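Local coordinates for conserved hypothetical protein (Corynebacterium diphtheriae NCTC 13129, PDB 2GS5), which is of unknown function but belongs to the YqgE/AlgH (UPF0301) family of conserved bacterial proteins, at residues P65-C70 and L118-E123; T72-L77 and G131-A136; D104-L109 and E123-L128. One frame throughout, in Å; residues are numbered along the deposited sequence.

Interaction 1: P65-C70 and L118-E123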
ATOM      1  N   PRO A  65     -11.728  13.234  12.603  1.00 16.88           N
ATOM      2  CA  PRO A  65     -12.376  12.372  13.593  1.00 16.83           C
ATOM      3  C   PRO A  65     -13.615  11.640  13.079  1.00 16.28           C
ATOM      4  O   PRO A  65     -13.929  10.561  13.565  1.00 15.80           O
ATOM      5  CB  PRO A  65     -12.735  13.341  14.726  1.00 16.90           C
ATOM      6  CG  PRO A  65     -12.701  14.687  14.111  1.00 16.83           C
ATOM      7  CD  PRO A  65     -11.677  14.640  13.043  1.00 17.37           C
ATOM      8  N   GLU A  66     -14.301  12.226  12.100  1.00 16.29           N
ATOM      9  CA  GLU A  66     -15.508  11.639  11.533  1.00 16.69           C
ATOM     10  C   GLU A  66     -15.273  10.254  10.935  1.00 15.92           C
ATOM     11  O   GLU A  66     -16.200   9.454  10.856  1.00 16.74           O
ATOM     12  CB  GLU A  66     -16.122  12.560  10.460  1.00 17.23           C
ATOM     13  CG  GLU A  66     -15.246  12.825   9.227  1.00 19.81           C
ATOM     14  CD  GLU A  66     -14.365  14.066   9.340  1.00 22.24           C
ATOM     15  OE1 GLU A  66     -13.948  14.434  10.466  1.00 22.13           O
ATOM     16  OE2 GLU A  66     -14.079  14.669   8.278  1.00 26.14           O
ATOM     17  N   TRP A  67     -14.040   9.993  10.505  1.00 15.53           N
ATOM     18  CA  TRP A  67     -13.698   8.720   9.862  1.00 15.17           C
ATOM     19  C   TRP A  67     -13.287   7.623  10.835  1.00 14.64           C
ATOM     20  O   TRP A  67     -13.199   6.462  10.448  1.00 14.10           O
ATOM     21  CB  TRP A  67     -12.607   8.940   8.801  1.00 15.50           C
ATOM     22  CG  TRP A  67     -13.218   9.444   7.535  1.00 15.21           C
ATOM     23  CD1 TRP A  67     -13.218  10.719   7.065  1.00 16.34           C
ATOM     24  CD2 TRP A  67     -13.983   8.672   6.608  1.00 15.07           C
ATOM     25  NE1 TRP A  67     -13.928  10.789   5.883  1.00 15.69           N
ATOM     26  CE2 TRP A  67     -14.408   9.543   5.582  1.00 15.87           C
ATOM     27  CE3 TRP A  67     -14.331   7.318   6.533  1.00 15.47           C
ATOM     28  CZ2 TRP A  67     -15.170   9.102   4.501  1.00 15.27           C
ATOM     29  CZ3 TRP A  67     -15.083   6.882   5.461  1.00 16.14           C
ATOM     30  CH2 TRP A  67     -15.498   7.772   4.457  1.00 15.79           C
ATOM     31  N   VAL A  68     -13.054   7.974  12.092  1.00 13.97           N
ATOM     32  CA  VAL A  68     -12.523   7.007  13.061  1.00 14.49           C
ATOM     33  C   VAL A  68     -13.303   5.682  13.145  1.00 14.75           C
ATOM     34  O   VAL A  68     -12.686   4.625  13.173  1.00 14.56           O
ATOM     35  CB  VAL A  68     -12.344   7.641  14.462  1.00 14.11           C
ATOM     36  CG1 VAL A  68     -11.972   6.583  15.492  1.00 14.25           C
ATOM     37  CG2 VAL A  68     -11.263   8.704  14.397  1.00 13.59           C
ATOM     38  N   PRO A  69     -14.650   5.724  13.177  1.00 15.06           N
ATOM     39  CA  PRO A  69     -15.419   4.465  13.203  1.00 15.35           C
ATOM     40  C   PRO A  69     -15.155   3.466  12.067  1.00 15.40           C
ATOM     41  O   PRO A  69     -15.400   2.279  12.234  1.00 16.06           O
ATOM     42  CB  PRO A  69     -16.873   4.946  13.156  1.00 15.85           C
ATOM     43  CG  PRO A  69     -16.835   6.312  13.717  1.00 15.44           C
ATOM     44  CD  PRO A  69     -15.536   6.900  13.269  1.00 15.64           C
ATOM     45  N   CYS A  70     -14.647   3.940  10.932  1.00 14.90           N
ATOM     46  CA  CYS A  70     -14.351   3.083   9.782  1.00 15.19           C
ATOM     47  C   CYS A  70     -12.917   2.570   9.780  1.00 14.59           C
ATOM     48  O   CYS A  70     -12.582   1.689   8.981  1.00 14.58           O
ATOM     49  CB  CYS A  70     -14.545   3.849   8.476  1.00 15.41           C
ATOM     50  SG  CYS A  70     -16.236   4.236   8.053  1.00 17.25           S
ATOM     51  N   LEU A 118     -12.744  10.350   0.753  1.00 14.90           N
ATOM     52  CA  LEU A 118     -12.924  10.834   2.130  1.00 15.05           C
ATOM     53  C   LEU A 118     -13.925  11.984   2.239  1.00 15.07           C
ATOM     54  O   LEU A 118     -14.208  12.460   3.333  1.00 14.90           O
ATOM     55  CB  LEU A 118     -11.579  11.208   2.760  1.00 15.08           C
ATOM     56  CG  LEU A 118     -10.610  10.035   2.931  1.00 14.80           C
ATOM     57  CD1 LEU A 118      -9.272  10.484   3.534  1.00 14.72           C
ATOM     58  CD2 LEU A 118     -11.224   8.903   3.749  1.00 14.56           C
ATOM     59  N   GLY A 119     -14.456  12.427   1.099  1.00 15.13           N
ATOM     60  CA  GLY A 119     -15.604  13.326   1.076  1.00 15.74           C
ATOM     61  C   GLY A 119     -16.939  12.619   1.249  1.00 16.39           C
ATOM     62  O   GLY A 119     -17.976  13.276   1.405  1.00 17.16           O
ATOM     63  N   ALA A 120     -16.925  11.286   1.203  1.00 16.47           N
ATOM     64  CA  ALA A 120     -18.125  10.495   1.439  1.00 16.55           C
ATOM     65  C   ALA A 120     -18.598  10.647   2.884  1.00 17.12           C
ATOM     66  O   ALA A 120     -17.847  11.083   3.765  1.00 17.34           O
ATOM     67  CB  ALA A 120     -17.871   9.013   1.117  1.00 17.27           C
ATOM     68  N   ASP A 121     -19.852  10.283   3.114  1.00 17.16           N
ATOM     69  CA  ASP A 121     -20.393  10.169   4.456  1.00 17.41           C
ATOM     70  C   ASP A 121     -19.833   8.889   5.066  1.00 17.35           C
ATOM     71  O   ASP A 121     -20.070   7.804   4.527  1.00 16.81           O
ATOM     72  CB  ASP A 121     -21.922  10.102   4.370  1.00 17.77           C
ATOM     73  CG  ASP A 121     -22.600  10.093   5.728  1.00 18.79           C
ATOM     74  OD1 ASP A 121     -21.952   9.855   6.768  1.00 19.64           O
ATOM     75  OD2 ASP A 121     -23.826  10.325   5.746  1.00 21.35           O
ATOM     76  N   PRO A 122     -19.081   8.996   6.180  1.00 17.51           N
ATOM     77  CA  PRO A 122     -18.555   7.780   6.810  1.00 17.82           C
ATOM     78  C   PRO A 122     -19.618   6.729   7.136  1.00 18.09           C
ATOM     79  O   PRO A 122     -19.305   5.539   7.153  1.00 17.71           O
ATOM     80  CB  PRO A 122     -17.914   8.292   8.107  1.00 18.00           C
ATOM     81  CG  PRO A 122     -17.629   9.725   7.861  1.00 18.23           C
ATOM     82  CD  PRO A 122     -18.663  10.214   6.899  1.00 17.63           C
ATOM     83  N   GLU A 123     -20.848   7.168   7.403  1.00 18.19           N
ATOM     84  CA  GLU A 123     -21.955   6.239   7.657  1.00 19.17           C
ATOM     85  C   GLU A 123     -22.389   5.476   6.401  1.00 19.00           C
ATOM     86  O   GLU A 123     -22.892   4.355   6.516  1.00 19.23           O
ATOM     87  CB  GLU A 123     -23.132   6.975   8.302  1.00 19.55           C
ATOM     88  CG  GLU A 123     -22.797   7.488   9.704  1.00 21.39           C
ATOM     89  CD  GLU A 123     -24.009   8.030  10.451  1.00 22.24           C
ATOM     90  OE1 GLU A 123     -24.787   7.225  11.016  1.00 27.40           O
ATOM     91  OE2 GLU A 123     -24.182   9.268  10.483  1.00 26.67           O
TER
HETATM   92  O   HOH W   1     -14.700  14.326   5.418  1.00 37.12           O
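Trp67 lies flat between Leu118 and Pro122. Its indole is sandwiched by one aliphatic group on each face. On one face sits the CD2 methyl of Leu118, 3.9 Å from the centroid of the five-membered ring and 16° off the ring normal. On the opposite face CG of Pro122 stands 4.0 Å from the centroid of the six-membered ring. Both are CH-pi contacts. The pyrrolidine crosses the indole at about a right angle, and its CA and CB reach on over the CZ3 end. CG of Trp67 is anti to the carbonyl carbon (chi1 -81°), and from there the ring extends towards 118-123.

The indole N-H also finds a partner. NE1 of Trp67 donates to O of Leu118 at 3.1 Å, with a bent N-H...O angle of 146°. The acceptor lies near the ring plane, so this bond and the two faces together fix the rotation of the indole. Water 1 lies within hydrogen-bonding distance of the same O and of OE2 of Glu66. Pro122 CG also packs 3.3 Å from O of Glu66. Further along, SG of Cys70 comes 3.5 Å from O of Pro122.

Asp121 OD1 accepts from N of Glu123 at 3.0 Å, a capping bond. Ile125 and Met132 add to the packing round Trp67. The contact thus joins the 3-10 segment 65-70, in the loop before strand 76-79, to the turn that leads into helix 122-125. A tryptophan is held here between CH-pi contacts on both faces, next to the Asp121 N-cap of that helix.

Interaction 2: T72-L77 and G131-A136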
ATOM      1  N   THR A  72      -9.500   0.744  10.780  1.00 12.90           N
ATOM      2  CA  THR A  72      -8.963  -0.422  11.457  1.00 13.55           C
ATOM      3  C   THR A  72      -7.891  -0.013  12.464  1.00 13.22           C
ATOM      4  O   THR A  72      -7.091   0.885  12.203  1.00 13.27           O
ATOM      5  CB  THR A  72      -8.342  -1.364  10.419  1.00 13.10           C
ATOM      6  OG1 THR A  72      -9.328  -1.686   9.426  1.00 14.29           O
ATOM      7  CG2 THR A  72      -7.788  -2.626  11.066  1.00 13.78           C
ATOM      8  N   LYS A  73      -7.869  -0.654  13.626  1.00 13.72           N
ATOM      9  CA  LYS A  73      -6.816  -0.388  14.598  1.00 14.65           C
ATOM     10  C   LYS A  73      -5.451  -0.806  14.051  1.00 14.35           C
ATOM     11  O   LYS A  73      -5.354  -1.797  13.325  1.00 15.07           O
ATOM     12  CB  LYS A  73      -7.095  -1.118  15.921  1.00 14.70           C
ATOM     13  CG  LYS A  73      -8.251  -0.518  16.714  1.00 17.53           C
ATOM     14  CD  LYS A  73      -8.462  -1.196  18.071  1.00 18.31           C
ATOM     15  CE  LYS A  73      -9.236  -2.498  17.976  1.00 21.43           C
ATOM     16  NZ  LYS A  73      -9.787  -2.886  19.312  1.00 22.88           N
ATOM     17  N   PRO A  74      -4.391  -0.051  14.382  1.00 14.43           N
ATOM     18  CA  PRO A  74      -4.406   1.175  15.170  1.00 14.12           C
ATOM     19  C   PRO A  74      -4.881   2.385  14.360  1.00 13.48           C
ATOM     20  O   PRO A  74      -4.487   2.566  13.194  1.00 13.11           O
ATOM     21  CB  PRO A  74      -2.949   1.343  15.596  1.00 14.70           C
ATOM     22  CG  PRO A  74      -2.171   0.632  14.591  1.00 15.51           C
ATOM     23  CD  PRO A  74      -3.025  -0.424  13.973  1.00 14.69           C
ATOM     24  N   GLN A  75      -5.728   3.198  14.984  1.00 13.20           N
ATOM     25  CA  GLN A  75      -6.392   4.301  14.302  1.00 13.73           C
ATOM     26  C   GLN A  75      -5.483   5.523  14.279  1.00 13.30           C
ATOM     27  O   GLN A  75      -5.795   6.577  14.830  1.00 13.68           O
ATOM     28  CB  GLN A  75      -7.748   4.579  14.952  1.00 13.18           C
ATOM     29  CG  GLN A  75      -8.654   3.358  14.923  1.00 14.70           C
ATOM     30  CD  GLN A  75      -9.959   3.552  15.649  1.00 15.48           C
ATOM     31  OE1 GLN A  75      -9.997   4.082  16.765  1.00 17.73           O
ATOM     32  NE2 GLN A  75     -11.050   3.104  15.029  1.00 16.73           N
ATOM     33  N   ALA A  76      -4.339   5.337  13.632  1.00 13.48           N
ATOM     34  CA  ALA A  76      -3.329   6.368  13.467  1.00 13.36           C
ATOM     35  C   ALA A  76      -3.098   6.544  11.978  1.00 13.34           C
ATOM     36  O   ALA A  76      -3.276   5.606  11.199  1.00 13.47           O
ATOM     37  CB  ALA A  76      -2.021   5.944  14.131  1.00 14.20           C
ATOM     38  N   LEU A  77      -2.688   7.744  11.591  1.00 13.28           N
ATOM     39  CA  LEU A  77      -2.257   7.973  10.226  1.00 13.27           C
ATOM     40  C   LEU A  77      -0.983   7.170   9.991  1.00 13.09           C
ATOM     41  O   LEU A  77      -0.088   7.127  10.851  1.00 13.29           O
ATOM     42  CB  LEU A  77      -1.982   9.454   9.979  1.00 13.39           C
ATOM     43  CG  LEU A  77      -3.197  10.389   9.988  1.00 15.16           C
ATOM     44  CD1 LEU A  77      -2.757  11.843   9.786  1.00 17.12           C
ATOM     45  CD2 LEU A  77      -4.183   9.971   8.922  1.00 17.62           C
ATOM     46  N   GLY A 131     -12.459  -3.114   6.459  1.00 13.44           N
ATOM     47  CA  GLY A 131     -11.301  -2.461   7.051  1.00 13.32           C
ATOM     48  C   GLY A 131     -10.906  -1.250   6.244  1.00 13.11           C
ATOM     49  O   GLY A 131     -11.316  -1.106   5.099  1.00 12.63           O
HETATM   50  N   MSE A 132     -10.134  -0.360   6.860  1.00 14.29           N
HETATM   51  CA  MSE A 132      -9.671   0.850   6.191  1.00 15.80           C
HETATM   52  C   MSE A 132      -8.474   1.434   6.938  1.00 14.10           C
HETATM   53  O   MSE A 132      -8.385   1.334   8.156  1.00 13.72           O
HETATM   54  CB  MSE A 132     -10.803   1.874   6.125  1.00 16.43           C
HETATM   55  CG  MSE A 132     -10.512   3.082   5.280  1.00 16.82           C
HETATM   56 SE   MSE A 132     -12.031   4.285   5.379  1.00 27.12          SE
HETATM   57  CE  MSE A 132     -11.409   5.292   6.936  1.00 25.16           C
ATOM     58  N   ARG A 133      -7.570   2.062   6.194  1.00 13.12           N
ATOM     59  CA  ARG A 133      -6.397   2.702   6.774  1.00 12.79           C
ATOM     60  C   ARG A 133      -6.169   4.024   6.062  1.00 12.40           C
ATOM     61  O   ARG A 133      -6.435   4.138   4.862  1.00 12.10           O
ATOM     62  CB  ARG A 133      -5.178   1.789   6.613  1.00 12.68           C
ATOM     63  CG  ARG A 133      -3.903   2.295   7.285  1.00 12.82           C
ATOM     64  CD  ARG A 133      -3.043   1.148   7.782  1.00 13.06           C
ATOM     65  NE  ARG A 133      -3.646   0.522   8.956  1.00 13.41           N
ATOM     66  CZ  ARG A 133      -3.253  -0.631   9.488  1.00 13.63           C
ATOM     67  NH1 ARG A 133      -2.259  -1.313   8.944  1.00 14.58           N
ATOM     68  NH2 ARG A 133      -3.885  -1.103  10.563  1.00 14.00           N
ATOM     69  N   LEU A 134      -5.697   5.011   6.814  1.00 11.67           N
ATOM     70  CA  LEU A 134      -5.476   6.364   6.292  1.00 12.11           C
ATOM     71  C   LEU A 134      -3.989   6.656   6.191  1.00 11.40           C
ATOM     72  O   LEU A 134      -3.224   6.355   7.103  1.00 11.69           O
ATOM     73  CB  LEU A 134      -6.150   7.401   7.188  1.00 12.34           C
ATOM     74  CG  LEU A 134      -7.676   7.318   7.195  1.00 13.73           C
ATOM     75  CD1 LEU A 134      -8.269   8.219   8.255  1.00 15.58           C
ATOM     76  CD2 LEU A 134      -8.244   7.693   5.836  1.00 16.11           C
ATOM     77  N   PHE A 135      -3.599   7.268   5.077  1.00 12.03           N
ATOM     78  CA  PHE A 135      -2.198   7.532   4.776  1.00 12.25           C
ATOM     79  C   PHE A 135      -1.955   8.997   4.506  1.00 12.33           C
ATOM     80  O   PHE A 135      -2.630   9.595   3.675  1.00 12.90           O
ATOM     81  CB  PHE A 135      -1.760   6.723   3.560  1.00 12.70           C
ATOM     82  CG  PHE A 135      -1.963   5.255   3.738  1.00 12.36           C
ATOM     83  CD1 PHE A 135      -0.947   4.445   4.227  1.00 13.68           C
ATOM     84  CD2 PHE A 135      -3.208   4.683   3.472  1.00 14.03           C
ATOM     85  CE1 PHE A 135      -1.148   3.094   4.438  1.00 13.50           C
ATOM     86  CE2 PHE A 135      -3.407   3.329   3.663  1.00 12.92           C
ATOM     87  CZ  PHE A 135      -2.385   2.534   4.148  1.00 13.55           C
ATOM     88  N   ALA A 136      -0.981   9.561   5.213  1.00 11.86           N
ATOM     89  CA  ALA A 136      -0.561  10.945   5.029  1.00 11.86           C
ATOM     90  C   ALA A 136       0.634  10.953   4.094  1.00 11.54           C
ATOM     91  O   ALA A 136       1.647  10.312   4.375  1.00 11.74           O
ATOM     92  CB  ALA A 136      -0.192  11.571   6.382  1.00 12.00           C
TER
HETATM   93  O   HOH W   2      -5.403   2.062  10.644  1.00 14.05           O
HETATM   94  O   HOH W   3      -5.402   4.714   9.647  1.00 12.52           O
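Thr72 and Gly131 bring their CA atoms to 5.4 Å at one end of the contact, and Leu77 and Leu134 do so at 5.3 Å at the other, while the residues between stand farther off. Thr72 grips the strand twice. Its N donates to O of Met132 at 2.9 Å. Its OG1 accepts from N of Met132 at 3.0 Å. With OG1 anti to the carbonyl carbon (chi1 -56°), the hydroxyl sits beside the backbone N of Thr72, and both polar groups face Met132. OG1 also lies close to CA of Gly131.

A cis peptide bond precedes Pro74, and Gln75 centres an inverse gamma turn. Beyond this turn the chain enters strand 76-79, which pairs in parallel with strand 129-141 of the mixed sheet. Two waters lie between the segments. Water 2 donates to O of Thr72 and O of Pro74 and accepts from the side-chain NE of Arg133. Water 3 joins backbone to backbone, from O of Ala76 to N of Leu134.

The Arg133 chain bends at chi2 and chi3 and brings its guanidinium beside the loop. O of Lys73 lies at the edge of the group, 3.2 Å from NH2, and CD of Pro74 is 3.6 Å from the same nitrogen. NH2 is also hydrogen-bonded to O of Ala167. At the far end CD2 of Leu77 meets CB of Leu134 at 3.7 Å, the two side chains crossing obliquely. CD1 of Leu77 reaches towards CB of Ala136.

Interaction 3: D104-L109 and E123-L128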
ATOM      1  N   ASP A 104     -19.973   5.065  -6.130  1.00 19.04           N
ATOM      2  CA  ASP A 104     -19.244   6.225  -6.634  1.00 19.07           C
ATOM      3  C   ASP A 104     -18.080   6.625  -5.738  1.00 18.53           C
ATOM      4  O   ASP A 104     -17.036   7.035  -6.231  1.00 19.46           O
ATOM      5  CB  ASP A 104     -20.186   7.410  -6.819  1.00 20.09           C
ATOM      6  CG  ASP A 104     -21.104   7.247  -8.021  1.00 21.99           C
ATOM      7  OD1 ASP A 104     -20.851   6.360  -8.866  1.00 25.73           O
ATOM      8  OD2 ASP A 104     -22.076   8.021  -8.132  1.00 26.80           O
ATOM      9  N   ASN A 105     -18.251   6.493  -4.426  1.00 17.43           N
ATOM     10  CA  ASN A 105     -17.190   6.884  -3.482  1.00 16.83           C
ATOM     11  C   ASN A 105     -16.117   5.825  -3.207  1.00 16.11           C
ATOM     12  O   ASN A 105     -15.258   6.028  -2.346  1.00 15.25           O
ATOM     13  CB  ASN A 105     -17.806   7.368  -2.167  1.00 16.47           C
ATOM     14  CG  ASN A 105     -18.467   8.727  -2.305  1.00 17.53           C
ATOM     15  OD1 ASN A 105     -19.570   8.940  -1.820  1.00 21.14           O
ATOM     16  ND2 ASN A 105     -17.786   9.649  -2.970  1.00 18.26           N
ATOM     17  N   LEU A 106     -16.159   4.705  -3.931  1.00 15.61           N
ATOM     18  CA  LEU A 106     -15.090   3.718  -3.885  1.00 15.98           C
ATOM     19  C   LEU A 106     -14.479   3.541  -5.268  1.00 16.29           C
ATOM     20  O   LEU A 106     -15.203   3.517  -6.272  1.00 16.76           O
ATOM     21  CB  LEU A 106     -15.611   2.368  -3.391  1.00 15.34           C
ATOM     22  CG  LEU A 106     -16.248   2.357  -2.003  1.00 14.80           C
ATOM     23  CD1 LEU A 106     -16.749   0.953  -1.671  1.00 14.51           C
ATOM     24  CD2 LEU A 106     -15.277   2.858  -0.934  1.00 13.83           C
ATOM     25  N   THR A 107     -13.154   3.457  -5.315  1.00 16.75           N
ATOM     26  CA  THR A 107     -12.422   3.215  -6.549  1.00 17.17           C
ATOM     27  C   THR A 107     -11.655   1.914  -6.402  1.00 16.98           C
ATOM     28  O   THR A 107     -10.789   1.799  -5.531  1.00 16.53           O
ATOM     29  CB  THR A 107     -11.426   4.356  -6.832  1.00 17.57           C
ATOM     30  OG1 THR A 107     -12.147   5.575  -7.027  1.00 19.76           O
ATOM     31  CG2 THR A 107     -10.581   4.047  -8.069  1.00 17.80           C
ATOM     32  N   ARG A 108     -11.995   0.931  -7.233  1.00 17.67           N
ATOM     33  CA  ARG A 108     -11.327  -0.360  -7.226  1.00 18.19           C
ATOM     34  C   ARG A 108      -9.859  -0.195  -7.598  1.00 17.60           C
ATOM     35  O   ARG A 108      -9.539   0.469  -8.576  1.00 18.25           O
ATOM     36  CB  ARG A 108     -12.003  -1.308  -8.226  1.00 18.16           C
ATOM     37  CG  ARG A 108     -11.332  -2.662  -8.403  1.00 19.44           C
ATOM     38  CD  ARG A 108     -12.016  -3.478  -9.504  1.00 21.75           C
ATOM     39  NE  ARG A 108     -11.107  -4.436 -10.133  1.00 25.52           N
ATOM     40  CZ  ARG A 108     -10.128  -4.112 -10.983  1.00 27.42           C
ATOM     41  NH1 ARG A 108      -9.358  -5.065 -11.498  1.00 27.41           N
ATOM     42  NH2 ARG A 108      -9.901  -2.844 -11.321  1.00 29.87           N
ATOM     43  N   LEU A 109      -8.989  -0.796  -6.804  1.00 17.19           N
ATOM     44  CA  LEU A 109      -7.588  -0.928  -7.147  1.00 17.03           C
ATOM     45  C   LEU A 109      -7.427  -2.303  -7.791  1.00 17.21           C
ATOM     46  O   LEU A 109      -7.279  -2.405  -9.008  1.00 17.94           O
ATOM     47  CB  LEU A 109      -6.719  -0.750  -5.903  1.00 16.80           C
ATOM     48  CG  LEU A 109      -6.819   0.644  -5.268  1.00 15.65           C
ATOM     49  CD1 LEU A 109      -5.979   0.685  -4.015  1.00 15.95           C
ATOM     50  CD2 LEU A 109      -6.377   1.746  -6.236  1.00 16.96           C
ATOM     51  N   GLU A 123     -20.848   7.168   7.403  1.00 18.19           N
ATOM     52  CA  GLU A 123     -21.955   6.239   7.657  1.00 19.17           C
ATOM     53  C   GLU A 123     -22.389   5.476   6.401  1.00 19.00           C
ATOM     54  O   GLU A 123     -22.892   4.355   6.516  1.00 19.23           O
ATOM     55  CB  GLU A 123     -23.132   6.975   8.302  1.00 19.55           C
ATOM     56  CG  GLU A 123     -22.797   7.488   9.704  1.00 21.39           C
ATOM     57  CD  GLU A 123     -24.009   8.030  10.451  1.00 22.24           C
ATOM     58  OE1 GLU A 123     -24.787   7.225  11.016  1.00 27.40           O
ATOM     59  OE2 GLU A 123     -24.182   9.268  10.483  1.00 26.67           O
ATOM     60  N   GLU A 124     -22.200   6.067   5.221  1.00 18.70           N
ATOM     61  CA  GLU A 124     -22.403   5.363   3.938  1.00 18.86           C
ATOM     62  C   GLU A 124     -21.370   4.262   3.784  1.00 17.30           C
ATOM     63  O   GLU A 124     -21.685   3.129   3.407  1.00 17.49           O
ATOM     64  CB  GLU A 124     -22.248   6.321   2.734  1.00 18.93           C
ATOM     65  CG  GLU A 124     -22.561   5.668   1.358  1.00 20.23           C
ATOM     66  CD  GLU A 124     -21.711   6.164   0.172  1.00 21.99           C
ATOM     67  OE1 GLU A 124     -21.756   5.491  -0.883  1.00 27.11           O
ATOM     68  OE2 GLU A 124     -21.005   7.198   0.253  1.00 26.24           O
ATOM     69  N   ILE A 125     -20.122   4.618   4.056  1.00 15.70           N
ATOM     70  CA  ILE A 125     -18.992   3.768   3.739  1.00 14.64           C
ATOM     71  C   ILE A 125     -18.823   2.630   4.748  1.00 14.37           C
ATOM     72  O   ILE A 125     -18.437   1.528   4.366  1.00 13.49           O
ATOM     73  CB  ILE A 125     -17.706   4.618   3.628  1.00 14.90           C
ATOM     74  CG1 ILE A 125     -17.814   5.575   2.431  1.00 15.22           C
ATOM     75  CG2 ILE A 125     -16.469   3.729   3.487  1.00 14.25           C
ATOM     76  CD1 ILE A 125     -18.110   4.891   1.083  1.00 15.50           C
ATOM     77  N   LYS A 126     -19.145   2.887   6.018  1.00 14.15           N
ATOM     78  CA  LYS A 126     -18.935   1.905   7.097  1.00 13.88           C
ATOM     79  C   LYS A 126     -19.402   0.475   6.752  1.00 12.98           C
ATOM     80  O   LYS A 126     -18.607  -0.451   6.851  1.00 12.81           O
ATOM     81  CB  LYS A 126     -19.545   2.397   8.422  1.00 14.81           C
ATOM     82  CG  LYS A 126     -19.460   1.403   9.594  1.00 16.17           C
ATOM     83  CD  LYS A 126     -18.152   1.473  10.337  1.00 20.32           C
ATOM     84  CE  LYS A 126     -18.153   0.588  11.578  1.00 20.84           C
ATOM     85  NZ  LYS A 126     -18.330  -0.878  11.298  1.00 24.53           N
ATOM     86  N   PRO A 127     -20.676   0.295   6.334  1.00 12.13           N
ATOM     87  CA  PRO A 127     -21.141  -1.065   5.991  1.00 12.21           C
ATOM     88  C   PRO A 127     -20.487  -1.685   4.758  1.00 11.56           C
ATOM     89  O   PRO A 127     -20.577  -2.900   4.555  1.00 10.89           O
ATOM     90  CB  PRO A 127     -22.643  -0.873   5.736  1.00 12.33           C
ATOM     91  CG  PRO A 127     -22.831   0.543   5.457  1.00 12.99           C
ATOM     92  CD  PRO A 127     -21.766   1.283   6.218  1.00 12.38           C
ATOM     93  N   LEU A 128     -19.834  -0.855   3.947  1.00 11.30           N
ATOM     94  CA  LEU A 128     -19.291  -1.285   2.658  1.00 11.85           C
ATOM     95  C   LEU A 128     -17.828  -1.695   2.718  1.00 11.47           C
ATOM     96  O   LEU A 128     -17.295  -2.187   1.718  1.00 10.91           O
ATOM     97  CB  LEU A 128     -19.443  -0.178   1.618  1.00 12.22           C
ATOM     98  CG  LEU A 128     -20.842   0.413   1.468  1.00 12.31           C
ATOM     99  CD1 LEU A 128     -20.879   1.490   0.367  1.00 13.06           C
ATOM    100  CD2 LEU A 128     -21.896  -0.660   1.182  1.00 12.57           C
TER
HETATM  101  O   HOH W   4     -20.943   6.244  -3.359  1.00 28.03           O
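The amide of Asn105 and the carboxylate of Glu124 meet with their planes 64° apart, and the two side chains cross at about a right angle. CB of Asn105 lies 4.0 Å from OE2 of Glu124. The other carboxylate oxygen, OE1 of Glu124, accepts from water 4 at 2.7 Å. That water in turn accepts from the backbone N of Asn105 at 2.9 Å. The carboxylate is therefore tied to the chain just before strand 106-110. CG of Glu124 lies anti to its backbone N (chi1 -175°), which carries it out from the helix towards Asn105, and a bend at chi2 then turns CD.

Here a short helix packs by its side chains against the start of an antiparallel strand pair, since strand 106-110 pairs with strand 113-116. The apolar part lies next to the polar one. CD1 of Ile125 reaches both CD2 of Leu106, at 4.0 Å, and CB of Asn105, at 4.1 Å. The Leu106 and Ile125 side chains lie alongside, running in opposing senses. CD1 of Leu106 lies 4.4 Å from CB of Leu128, three residues on from Ile125. Val116 touches both Leu106 and Ile125.

How the interactions relate
From the N terminus the chain passes 65-70, in the loop before strand 76-79, and then 72-77, which runs from that loop into the strand. It goes on to 104-109. The return to 118-123 closes interaction 1. Next 123-128 closes interaction 3, the shortest loop, and 131-136 closes interaction 2. Interaction 3 nests inside the loop of interaction 2. Interaction 1 crosses both and shares Glu123 with interaction 3. Interactions 1 and 2 touch where Trp67 meets Met132 and Leu118 meets Leu134. Interaction 1 joins the loop to the start of helix 122-125, interaction 3 that helix to the start of strand 106-110, and interaction 2 strand 76-79 and its lead-in to strand 129-141.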